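Local coordinates for putative peptidoglycan-binding/hydrolysing protein (PDB 5TV7), which probably binds, and may hydrolyse, bacterial cell-wall peptidoglycan, and in this crystal carries glutamine hydroxamate in a pocket, at residues S81-T92 and I95-T106; S148-S156 and T165-T173. All coordinates share one frame; numbering follows the deposited sequence. Where two conformers were deposited one is given.

Contact 1: residues S81-T92 and I95-T106; sequences SYTVSYNIGAKT and IMSNEYLTISTT
M96, a selenomethionine, lies obliquely across T83 on the partly exposed face of an antiparallel sheet. Its CB comes within 3.6 Å of T83 OG1, and its CG stands about equally far from that hydroxyl and T83 O. SE then rests 3.9 Å from S85 CB while meeting the edge of the Y100 ring in its plane. The bend at the last torsion (chi3 -87°) folds CE back between T83 and S85, 3.4 Å from T83 OG1.

Beneath this side chain, T83 and M96 form a hydrogen-bonded pair: T83 N to M96 O is 3.0 Å, and M96 N to T83 O is 2.9 Å and nearly straight (175°). Water 1 bridges S81 O, T83 OG1 and M96 O, donating to both carbonyls. On the buried face the ring of Y82 meets I95 obliquely, CD1 to CG2 3.4 Å, and I95 CD1 packs beside V84 CG2.

At the other end the turn carries a G1 bulge, with K91 and T92 both facing N87. K91 O receives T105 N at 2.9 Å, and water 2 links T105 OG1 to Y86 OH; the Y86 hydroxyl is also hydrogen-bonded to D167 of helix 163-173.

Strand 92-96 thus runs between 78-87 and the sheet's outermost strand, 100-104. I95 packs on A120 and I123 of helix 116-127, while V84 reaches T173 of helix 163-173.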
loop_
_atom_site.group_PDB
_atom_site.type_symbol
_atom_site.label_atom_id
_atom_site.label_comp_id
_atom_site.label_asym_id
_atom_site.label_seq_id
_atom_site.Cartn_x
_atom_site.Cartn_y
_atom_site.Cartn_z
ATOM N N SER A 81 -11.240 4.263 5.095
ATOM C CA SER A 81 -10.656 5.543 4.727
ATOM C C SER A 81 -9.336 5.718 5.504
ATOM O O SER A 81 -9.342 5.790 6.731
ATOM C CB SER A 81 -11.658 6.645 5.061
ATOM O OG SER A 81 -11.176 7.915 4.691
ATOM N N TYR A 82 -8.212 5.766 4.787
ATOM C CA TYR A 82 -6.889 5.860 5.421
ATOM C C TYR A 82 -6.219 7.207 5.279
ATOM O O TYR A 82 -6.262 7.827 4.214
ATOM C CB TYR A 82 -5.919 4.840 4.813
ATOM C CG TYR A 82 -6.332 3.401 4.930
ATOM C CD1 TYR A 82 -6.213 2.721 6.131
ATOM C CD2 TYR A 82 -6.787 2.694 3.820
ATOM C CE1 TYR A 82 -6.564 1.383 6.240
ATOM C CE2 TYR A 82 -7.148 1.352 3.917
ATOM C CZ TYR A 82 -7.034 0.704 5.130
ATOM O OH TYR A 82 -7.390 -0.620 5.235
ATOM N N THR A 83 -5.550 7.620 6.349
ATOM C CA THR A 83 -4.723 8.826 6.378
ATOM C C THR A 83 -3.385 8.403 6.991
ATOM O O THR A 83 -3.282 7.326 7.563
ATOM C CB THR A 83 -5.357 9.960 7.181
ATOM O OG1 THR A 83 -5.710 9.483 8.481
ATOM C CG2 THR A 83 -6.613 10.477 6.483
ATOM N N VAL A 84 -2.378 9.261 6.897
ATOM C CA VAL A 84 -1.034 8.921 7.323
ATOM C C VAL A 84 -0.470 9.926 8.298
ATOM O O VAL A 84 -0.592 11.135 8.093
ATOM C CB VAL A 84 -0.082 8.890 6.096
ATOM C CG1 VAL A 84 1.343 8.556 6.521
ATOM C CG2 VAL A 84 -0.571 7.891 5.059
ATOM N N SER A 85 0.168 9.412 9.345
ATOM C CA SER A 85 0.824 10.234 10.340
ATOM C C SER A 85 2.250 9.728 10.451
ATOM O O SER A 85 2.479 8.548 10.728
ATOM C CB SER A 85 0.152 10.112 11.700
ATOM O OG SER A 85 0.824 10.947 12.631
ATOM N N TYR A 86 3.202 10.610 10.203
ATOM C CA TYR A 86 4.591 10.235 10.260
ATOM C C TYR A 86 5.240 10.963 11.412
ATOM O O TYR A 86 5.298 12.177 11.425
ATOM C CB TYR A 86 5.270 10.519 8.908
ATOM C CG TYR A 86 6.784 10.391 8.877
ATOM C CD1 TYR A 86 7.440 9.402 9.600
ATOM C CD2 TYR A 86 7.553 11.198 8.027
ATOM C CE1 TYR A 86 8.819 9.274 9.554
ATOM C CE2 TYR A 86 8.938 11.063 7.964
ATOM C CZ TYR A 86 9.561 10.104 8.737
ATOM O OH TYR A 86 10.920 9.938 8.687
ATOM N N ASN A 87 5.698 10.201 12.396
ATOM C CA ASN A 87 6.366 10.771 13.555
ATOM C C ASN A 87 7.864 10.636 13.322
ATOM O O ASN A 87 8.454 9.592 13.586
ATOM C CB ASN A 87 5.921 10.073 14.843
ATOM C CG ASN A 87 6.495 10.732 16.080
ATOM O OD1 ASN A 87 7.545 11.381 16.018
ATOM N ND2 ASN A 87 5.813 10.580 17.205
ATOM N N ILE A 88 8.457 11.720 12.828
ATOM C CA ILE A 88 9.882 11.785 12.494
ATOM C C ILE A 88 10.788 11.427 13.667
ATOM O O ILE A 88 11.692 10.599 13.524
ATOM C CB ILE A 88 10.241 13.182 11.938
ATOM C CG1 ILE A 88 9.474 13.425 10.625
ATOM C CG2 ILE A 88 11.744 13.305 11.700
ATOM C CD1 ILE A 88 9.538 14.847 10.108
ATOM N N GLY A 89 10.540 12.042 14.824
ATOM C CA GLY A 89 11.332 11.773 16.024
ATOM C C GLY A 89 11.265 10.321 16.488
ATOM O O GLY A 89 12.281 9.727 16.849
ATOM N N ALA A 90 10.067 9.745 16.470
ATOM C CA ALA A 90 9.878 8.363 16.905
ATOM C C ALA A 90 10.225 7.349 15.815
ATOM O O ALA A 90 10.220 6.148 16.073
ATOM C CB ALA A 90 8.445 8.158 17.376
ATOM N N LYS A 91 10.535 7.817 14.605
ATOM C CA LYS A 91 10.839 6.898 13.491
ATOM C C LYS A 91 9.698 5.901 13.251
ATOM O O LYS A 91 9.924 4.708 13.068
ATOM C CB LYS A 91 12.175 6.162 13.703
ATOM C CG LYS A 91 13.403 7.046 13.620
ATOM C CD LYS A 91 14.633 6.221 13.949
ATOM C CE LYS A 91 15.919 7.028 13.890
ATOM N NZ LYS A 91 16.212 7.481 12.510
ATOM N N THR A 92 8.471 6.404 13.243
ATOM C CA THR A 92 7.293 5.560 13.014
ATOM C C THR A 92 6.321 6.227 12.058
ATOM O O THR A 92 6.241 7.460 11.982
ATOM C CB THR A 92 6.491 5.311 14.310
ATOM O OG1 THR A 92 6.081 6.571 14.856
ATOM C CG2 THR A 92 7.302 4.537 15.350
ATOM N N ILE A 95 -0.709 4.374 9.880
ATOM C CA ILE A 95 -1.788 4.388 8.923
ATOM C C ILE A 95 -3.072 4.388 9.777
ATOM O O ILE A 95 -3.316 3.456 10.544
ATOM C CB ILE A 95 -1.743 3.156 8.003
ATOM C CG1 ILE A 95 -0.405 3.103 7.232
ATOM C CG2 ILE A 95 -2.935 3.161 7.041
ATOM C CD1 ILE A 95 -0.126 4.279 6.314
HETATM N N MSE A 96 -3.872 5.438 9.639
HETATM C CA MSE A 96 -5.080 5.632 10.451
HETATM C C MSE A 96 -6.373 5.472 9.692
HETATM O O MSE A 96 -6.560 6.042 8.628
HETATM C CB MSE A 96 -5.046 7.048 11.040
HETATM C CG MSE A 96 -3.622 7.483 11.398
HETATM SE SE MSE A 96 -3.580 9.134 12.476
HETATM C CE MSE A 96 -3.595 10.385 10.939
ATOM N N SER A 97 -7.257 4.656 10.251
ATOM C CA SER A 97 -8.612 4.437 9.749
ATOM C C SER A 97 -9.419 4.344 11.042
ATOM O O SER A 97 -9.244 5.191 11.926
ATOM C CB SER A 97 -8.677 3.157 8.929
ATOM O OG SER A 97 -8.244 2.050 9.692
ATOM N N ASN A 98 -10.297 3.356 11.171
ATOM C CA ASN A 98 -10.949 3.147 12.473
ATOM C C ASN A 98 -9.921 2.469 13.380
ATOM O O ASN A 98 -10.003 2.548 14.606
ATOM C CB ASN A 98 -12.215 2.298 12.363
ATOM C CG ASN A 98 -11.982 0.983 11.666
ATOM O OD1 ASN A 98 -11.106 0.865 10.812
ATOM N ND2 ASN A 98 -12.786 -0.009 12.003
ATOM N N GLU A 99 -8.960 1.803 12.745
ATOM C CA GLU A 99 -7.865 1.127 13.429
ATOM C C GLU A 99 -6.566 1.870 13.151
ATOM O O GLU A 99 -6.526 2.743 12.292
ATOM C CB GLU A 99 -7.775 -0.324 12.952
ATOM C CG GLU A 99 -9.052 -1.110 13.232
ATOM C CD GLU A 99 -8.933 -2.600 12.950
ATOM O OE1 GLU A 99 -7.957 -3.023 12.289
ATOM O OE2 GLU A 99 -9.831 -3.352 13.397
ATOM N N TYR A 100 -5.507 1.516 13.871
ATOM C CA TYR A 100 -4.215 2.173 13.722
ATOM C C TYR A 100 -3.132 1.154 13.473
ATOM O O TYR A 100 -2.851 0.313 14.326
ATOM C CB TYR A 100 -3.875 3.008 14.963
ATOM C CG TYR A 100 -4.813 4.160 15.159
ATOM C CD1 TYR A 100 -4.565 5.379 14.553
ATOM C CD2 TYR A 100 -5.966 4.027 15.919
ATOM C CE1 TYR A 100 -5.428 6.452 14.709
ATOM C CE2 TYR A 100 -6.841 5.095 16.075
ATOM C CZ TYR A 100 -6.560 6.306 15.458
ATOM O OH TYR A 100 -7.398 7.384 15.589
ATOM N N LEU A 101 -2.545 1.236 12.284
ATOM C CA LEU A 101 -1.474 0.370 11.855
ATOM C C LEU A 101 -0.201 1.177 11.933
ATOM O O LEU A 101 -0.021 2.098 11.151
ATOM C CB LEU A 101 -1.721 -0.033 10.408
ATOM C CG LEU A 101 -0.607 -0.809 9.722
ATOM C CD1 LEU A 101 -0.458 -2.163 10.398
ATOM C CD2 LEU A 101 -0.916 -0.951 8.236
ATOM N N THR A 102 0.678 0.848 12.876
ATOM C CA THR A 102 1.938 1.582 13.045
ATOM C C THR A 102 3.139 0.691 12.730
ATOM O O THR A 102 3.185 -0.464 13.142
ATOM C CB THR A 102 2.034 2.173 14.472
ATOM O OG1 THR A 102 1.007 3.160 14.637
ATOM C CG2 THR A 102 3.374 2.840 14.713
ATOM N N ILE A 103 4.103 1.254 11.996
ATOM C CA ILE A 103 5.336 0.544 11.611
ATOM C C ILE A 103 6.571 1.407 11.902
ATOM O O ILE A 103 6.459 2.627 12.076
ATOM C CB ILE A 103 5.278 0.045 10.130
ATOM C CG1 ILE A 103 5.052 1.161 9.105
ATOM C CG2 ILE A 103 4.141 -0.939 9.949
ATOM C CD1 ILE A 103 6.285 1.931 8.699
ATOM N N SER A 104 7.729 0.761 12.039
ATOM C CA SER A 104 8.992 1.460 12.274
ATOM C C SER A 104 9.658 1.769 10.938
ATOM O O SER A 104 9.750 0.891 10.097
ATOM C CB SER A 104 9.941 0.575 13.094
ATOM O OG SER A 104 11.209 1.190 13.258
ATOM N N THR A 105 10.136 2.999 10.757
ATOM C CA THR A 105 10.828 3.382 9.528
ATOM C C THR A 105 12.247 2.793 9.473
ATOM O O THR A 105 12.981 3.065 8.534
ATOM C CB THR A 105 10.909 4.909 9.371
ATOM O OG1 THR A 105 11.531 5.488 10.520
ATOM C CG2 THR A 105 9.531 5.514 9.215
ATOM N N THR A 106 12.642 2.032 10.498
ATOM C CA THR A 106 13.936 1.347 10.493
ATOM C C THR A 106 13.817 -0.026 9.853
ATOM O O THR A 106 14.833 -0.648 9.587
ATOM C CB THR A 106 14.535 1.141 11.911
ATOM O OG1 THR A 106 13.630 0.369 12.711
ATOM C CG2 THR A 106 14.805 2.471 12.590
HETATM O O HOH W 1 -8.145 8.009 8.271
HETATM O O HOH W 2 12.535 8.044 10.108
HETATM O O HOH W 3 11.073 3.086 15.074
#

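Contact 2: residues S148-S156 and T165-T173; sequences SFQKKYGLS and TWDKLGRLT. With HGA (glutamine hydroxamate), chain C.
F149 and T165 owe their meeting to their first torsions. With CG trans to the backbone N (chi1 172°), the F149 ring swings toward helix 163-173; T165 carries CG2 to that ring and, with OG1 opposite its own carbonyl carbon (chi1 -61°), sends the hydroxyl to Q150.

The ring of F149 is a knob in the hole made by T165, K168, L169 and L172. L169 CD2 stands over one face, 3.8 Å from the ring centroid, in a CH-pi contact, whereas L172 CD1 comes to the edge, 3.7 Å from F149 CE1. The same L172 methyl lies over a face of Y153, 3.6 Å from its centroid, and so touches both aromatic rings. K168 adds its aliphatic chain, its CE 3.6 Å from Y153 CD1. A Schellman motif at G154 ends helix 140-152 and brings L155 back against T165 and K168.

Q150 NE2 donates to T165 OG1 at 3.0 Å, almost straight (174°) and in the amide plane, while Q150 OE1 accepts from G159 N. T165 OG1 in turn donates to HGA O at 2.7 Å, as does T165 N at 2.9 Å. Together with A164 N this sets the ligand at the start of helix 163-173, where the helix dipole would probably favour a carboxylate; Q150, by donating to OG1, probably turns the hydroxyl proton towards the ligand.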
loop_
_atom_site.group_PDB
_atom_site.type_symbol
_atom_site.label_atom_id
_atom_site.label_comp_id
_atom_site.label_asym_id
_atom_site.label_seq_id
_atom_site.Cartn_x
_atom_site.Cartn_y
_atom_site.Cartn_z
ATOM N N SER A 148 10.299 3.486 -9.314
ATOM C CA SER A 148 9.827 4.731 -9.940
ATOM C C SER A 148 9.805 5.892 -8.954
ATOM O O SER A 148 10.215 7.006 -9.276
ATOM C CB SER A 148 8.421 4.553 -10.526
ATOM O OG SER A 148 8.436 3.651 -11.606
ATOM N N PHE A 149 9.274 5.620 -7.766
ATOM C CA PHE A 149 9.217 6.594 -6.691
ATOM C C PHE A 149 10.608 7.061 -6.327
ATOM O O PHE A 149 10.859 8.254 -6.200
ATOM C CB PHE A 149 8.508 5.997 -5.464
ATOM C CG PHE A 149 8.565 6.871 -4.244
ATOM C CD1 PHE A 149 7.685 7.924 -4.087
ATOM C CD2 PHE A 149 9.489 6.623 -3.237
ATOM C CE1 PHE A 149 7.725 8.730 -2.944
ATOM C CE2 PHE A 149 9.532 7.415 -2.094
ATOM C CZ PHE A 149 8.657 8.475 -1.953
ATOM N N GLN A 150 11.517 6.114 -6.161
ATOM C CA GLN A 150 12.893 6.449 -5.818
ATOM C C GLN A 150 13.549 7.312 -6.891
ATOM O O GLN A 150 14.256 8.284 -6.572
ATOM C CB GLN A 150 13.695 5.174 -5.549
ATOM C CG GLN A 150 13.308 4.530 -4.236
ATOM C CD GLN A 150 13.802 3.112 -4.083
ATOM O OE1 GLN A 150 14.018 2.401 -5.066
ATOM N NE2 GLN A 150 13.929 2.673 -2.836
ATOM N N LYS A 151 13.317 6.979 -8.159
ATOM C CA LYS A 151 13.883 7.792 -9.238
ATOM C C LYS A 151 13.279 9.189 -9.231
ATOM O O LYS A 151 13.997 10.172 -9.342
ATOM C CB LYS A 151 13.688 7.141 -10.599
ATOM C CG LYS A 151 14.586 5.932 -10.825
ATOM C CD LYS A 151 14.259 5.243 -12.145
ATOM C CE LYS A 151 15.236 4.113 -12.458
ATOM N NZ LYS A 151 14.837 3.425 -13.722
ATOM N N LYS A 152 11.969 9.281 -9.051
ATOM C CA LYS A 152 11.319 10.575 -9.031
ATOM C C LYS A 152 11.885 11.495 -7.946
ATOM O O LYS A 152 12.087 12.688 -8.193
ATOM C CB LYS A 152 9.798 10.435 -8.840
ATOM C CG LYS A 152 9.049 11.771 -8.763
ATOM C CD LYS A 152 7.538 11.580 -8.806
ATOM C CE LYS A 152 6.797 12.910 -8.845
ATOM N NZ LYS A 152 5.313 12.726 -8.886
ATOM N N TYR A 153 12.152 10.938 -6.761
ATOM C CA TYR A 153 12.626 11.752 -5.645
ATOM C C TYR A 153 14.122 11.760 -5.360
ATOM O O TYR A 153 14.538 12.227 -4.314
ATOM C CB TYR A 153 11.794 11.430 -4.397
ATOM C CG TYR A 153 10.370 11.831 -4.627
ATOM C CD1 TYR A 153 10.011 13.175 -4.614
ATOM C CD2 TYR A 153 9.388 10.887 -4.916
ATOM C CE1 TYR A 153 8.717 13.568 -4.869
ATOM C CE2 TYR A 153 8.078 11.271 -5.163
ATOM C CZ TYR A 153 7.755 12.614 -5.140
ATOM O OH TYR A 153 6.476 13.014 -5.382
ATOM N N GLY A 154 14.928 11.280 -6.293
ATOM C CA GLY A 154 16.380 11.311 -6.123
ATOM C C GLY A 154 16.979 10.351 -5.104
ATOM O O GLY A 154 18.095 10.575 -4.623
ATOM N N LEU A 155 16.238 9.296 -4.776
ATOM C CA LEU A 155 16.719 8.255 -3.882
ATOM C C LEU A 155 17.355 7.166 -4.742
ATOM O O LEU A 155 17.035 7.044 -5.920
ATOM C CB LEU A 155 15.546 7.632 -3.109
ATOM C CG LEU A 155 14.733 8.571 -2.191
ATOM C CD1 LEU A 155 13.492 7.865 -1.668
ATOM C CD2 LEU A 155 15.572 9.094 -1.041
ATOM N N SER A 156 18.264 6.388 -4.158
ATOM C CA SER A 156 18.834 5.243 -4.851
ATOM C C SER A 156 17.673 4.296 -5.199
ATOM O O SER A 156 16.858 3.942 -4.345
ATOM C CB SER A 156 19.879 4.539 -3.989
ATOM O OG SER A 156 21.061 5.301 -3.938
ATOM N N THR A 165 13.649 5.817 2.082
ATOM C CA THR A 165 12.426 5.717 1.290
ATOM C C THR A 165 11.181 5.888 2.184
ATOM O O THR A 165 10.219 6.540 1.771
ATOM C CB THR A 165 12.391 4.405 0.479
ATOM O OG1 THR A 165 13.509 4.391 -0.418
ATOM C CG2 THR A 165 11.096 4.288 -0.340
ATOM N N TRP A 166 11.219 5.340 3.408
ATOM C CA TRP A 166 10.097 5.517 4.345
ATOM C C TRP A 166 9.931 6.974 4.671
ATOM O O TRP A 166 8.818 7.475 4.713
ATOM C CB TRP A 166 10.319 4.804 5.662
ATOM C CG TRP A 166 10.136 3.333 5.678
ATOM C CD1 TRP A 166 11.069 2.405 6.032
ATOM C CD2 TRP A 166 8.944 2.612 5.372
ATOM N NE1 TRP A 166 10.522 1.148 5.984
ATOM C CE2 TRP A 166 9.218 1.246 5.577
ATOM C CE3 TRP A 166 7.663 2.985 4.951
ATOM C CZ2 TRP A 166 8.268 0.245 5.356
ATOM C CZ3 TRP A 166 6.709 1.988 4.748
ATOM C CH2 TRP A 166 7.021 0.637 4.946
ATOM N N ASP A 167 11.053 7.651 4.902
ATOM C CA ASP A 167 11.042 9.061 5.260
ATOM C C ASP A 167 10.391 9.903 4.176
ATOM O O ASP A 167 9.556 10.774 4.466
ATOM C CB ASP A 167 12.472 9.537 5.503
ATOM C CG ASP A 167 12.552 11.012 5.837
ATOM O OD1 ASP A 167 12.111 11.424 6.932
ATOM O OD2 ASP A 167 13.092 11.767 5.000
ATOM N N LYS A 168 10.743 9.619 2.924
ATOM C CA LYS A 168 10.214 10.385 1.804
ATOM C C LYS A 168 8.720 10.093 1.637
ATOM O O LYS A 168 7.927 11.002 1.457
ATOM C CB LYS A 168 11.006 10.101 0.514
ATOM C CG LYS A 168 10.777 11.118 -0.591
ATOM C CD LYS A 168 11.394 12.469 -0.235
ATOM C CE LYS A 168 10.934 13.547 -1.193
ATOM N NZ LYS A 168 11.236 14.926 -0.698
ATOM N N LEU A 169 8.335 8.825 1.728
ATOM C CA LEU A 169 6.924 8.457 1.642
ATOM C C LEU A 169 6.114 9.154 2.718
ATOM O O LEU A 169 5.034 9.690 2.452
ATOM C CB LEU A 169 6.753 6.936 1.800
ATOM C CG LEU A 169 7.128 6.107 0.575
ATOM C CD1 LEU A 169 7.188 4.632 0.939
ATOM C CD2 LEU A 169 6.135 6.362 -0.546
ATOM N N GLY A 170 6.647 9.136 3.937
ATOM C CA GLY A 170 5.988 9.766 5.077
ATOM C C GLY A 170 5.803 11.264 4.928
ATOM O O GLY A 170 4.725 11.783 5.210
ATOM N N ARG A 171 6.849 11.957 4.482
ATOM C CA ARG A 171 6.784 13.417 4.320
ATOM C C ARG A 171 5.793 13.840 3.244
ATOM O O ARG A 171 5.137 14.859 3.384
ATOM C CB ARG A 171 8.160 14.010 4.008
ATOM C CG ARG A 171 9.095 13.967 5.192
ATOM C CD ARG A 171 10.488 14.429 4.825
ATOM N NE ARG A 171 11.406 14.221 5.945
ATOM C CZ ARG A 171 11.610 15.077 6.950
ATOM N NH1 ARG A 171 10.976 16.243 7.009
ATOM N NH2 ARG A 171 12.472 14.761 7.909
ATOM N N LEU A 172 5.680 13.038 2.191
ATOM C CA LEU A 172 4.774 13.342 1.084
ATOM C C LEU A 172 3.318 12.986 1.351
ATOM O O LEU A 172 2.441 13.575 0.754
ATOM C CB LEU A 172 5.239 12.623 -0.185
ATOM C CG LEU A 172 6.575 13.117 -0.754
ATOM C CD1 LEU A 172 7.067 12.165 -1.829
ATOM C CD2 LEU A 172 6.448 14.537 -1.290
ATOM N N THR A 173 3.060 12.022 2.229
ATOM C CA THR A 173 1.685 11.600 2.488
ATOM C C THR A 173 1.077 12.110 3.793
ATOM O O THR A 173 -0.124 11.980 3.987
ATOM C CB THR A 173 1.555 10.075 2.398
ATOM O OG1 THR A 173 2.432 9.455 3.344
ATOM C CG2 THR A 173 1.902 9.614 0.981
HETATM N N HGA C . 16.603 1.817 -0.242
HETATM C CA HGA C . 16.996 1.833 1.158
HETATM C CB HGA C . 18.527 1.803 1.241
HETATM C CG HGA C . 19.058 1.095 2.495
HETATM C CD HGA C . 18.870 -0.409 2.442
HETATM O OE1 HGA C . 18.205 -0.960 3.300
HETATM N NE2 HGA C . 19.449 -1.076 1.439
HETATM O OZ2 HGA C . 19.287 -2.455 1.302
HETATM C C HGA C . 16.413 3.056 1.836
HETATM O O HGA C . 15.353 3.531 1.377
HETATM O OXT HGA C . 16.975 3.548 2.845
#

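How the contacts relate
Contact 1 lies in the antiparallel sheet and contact 2 in the helical region, their centres 16 Å apart, and helix 163-173 joins them directly. Y86 OH lies 2.6 Å from D167 OD1, probably a hydrogen bond, on a carboxylate that also holds R171 in a salt bridge. Nearby T105 O is 3.2 Å from W166 CD1, and towards the helix end V84 CG1 packs 3.5 Å from T173 OG1. One side of the helix therefore rests on the sheet while another receives F149 and Y153. Only contact 2 touches the ligand; in contact 1 the side chain of T105 is about 9 Å from the bound HGA (glutamine hydroxamate), nearest atoms.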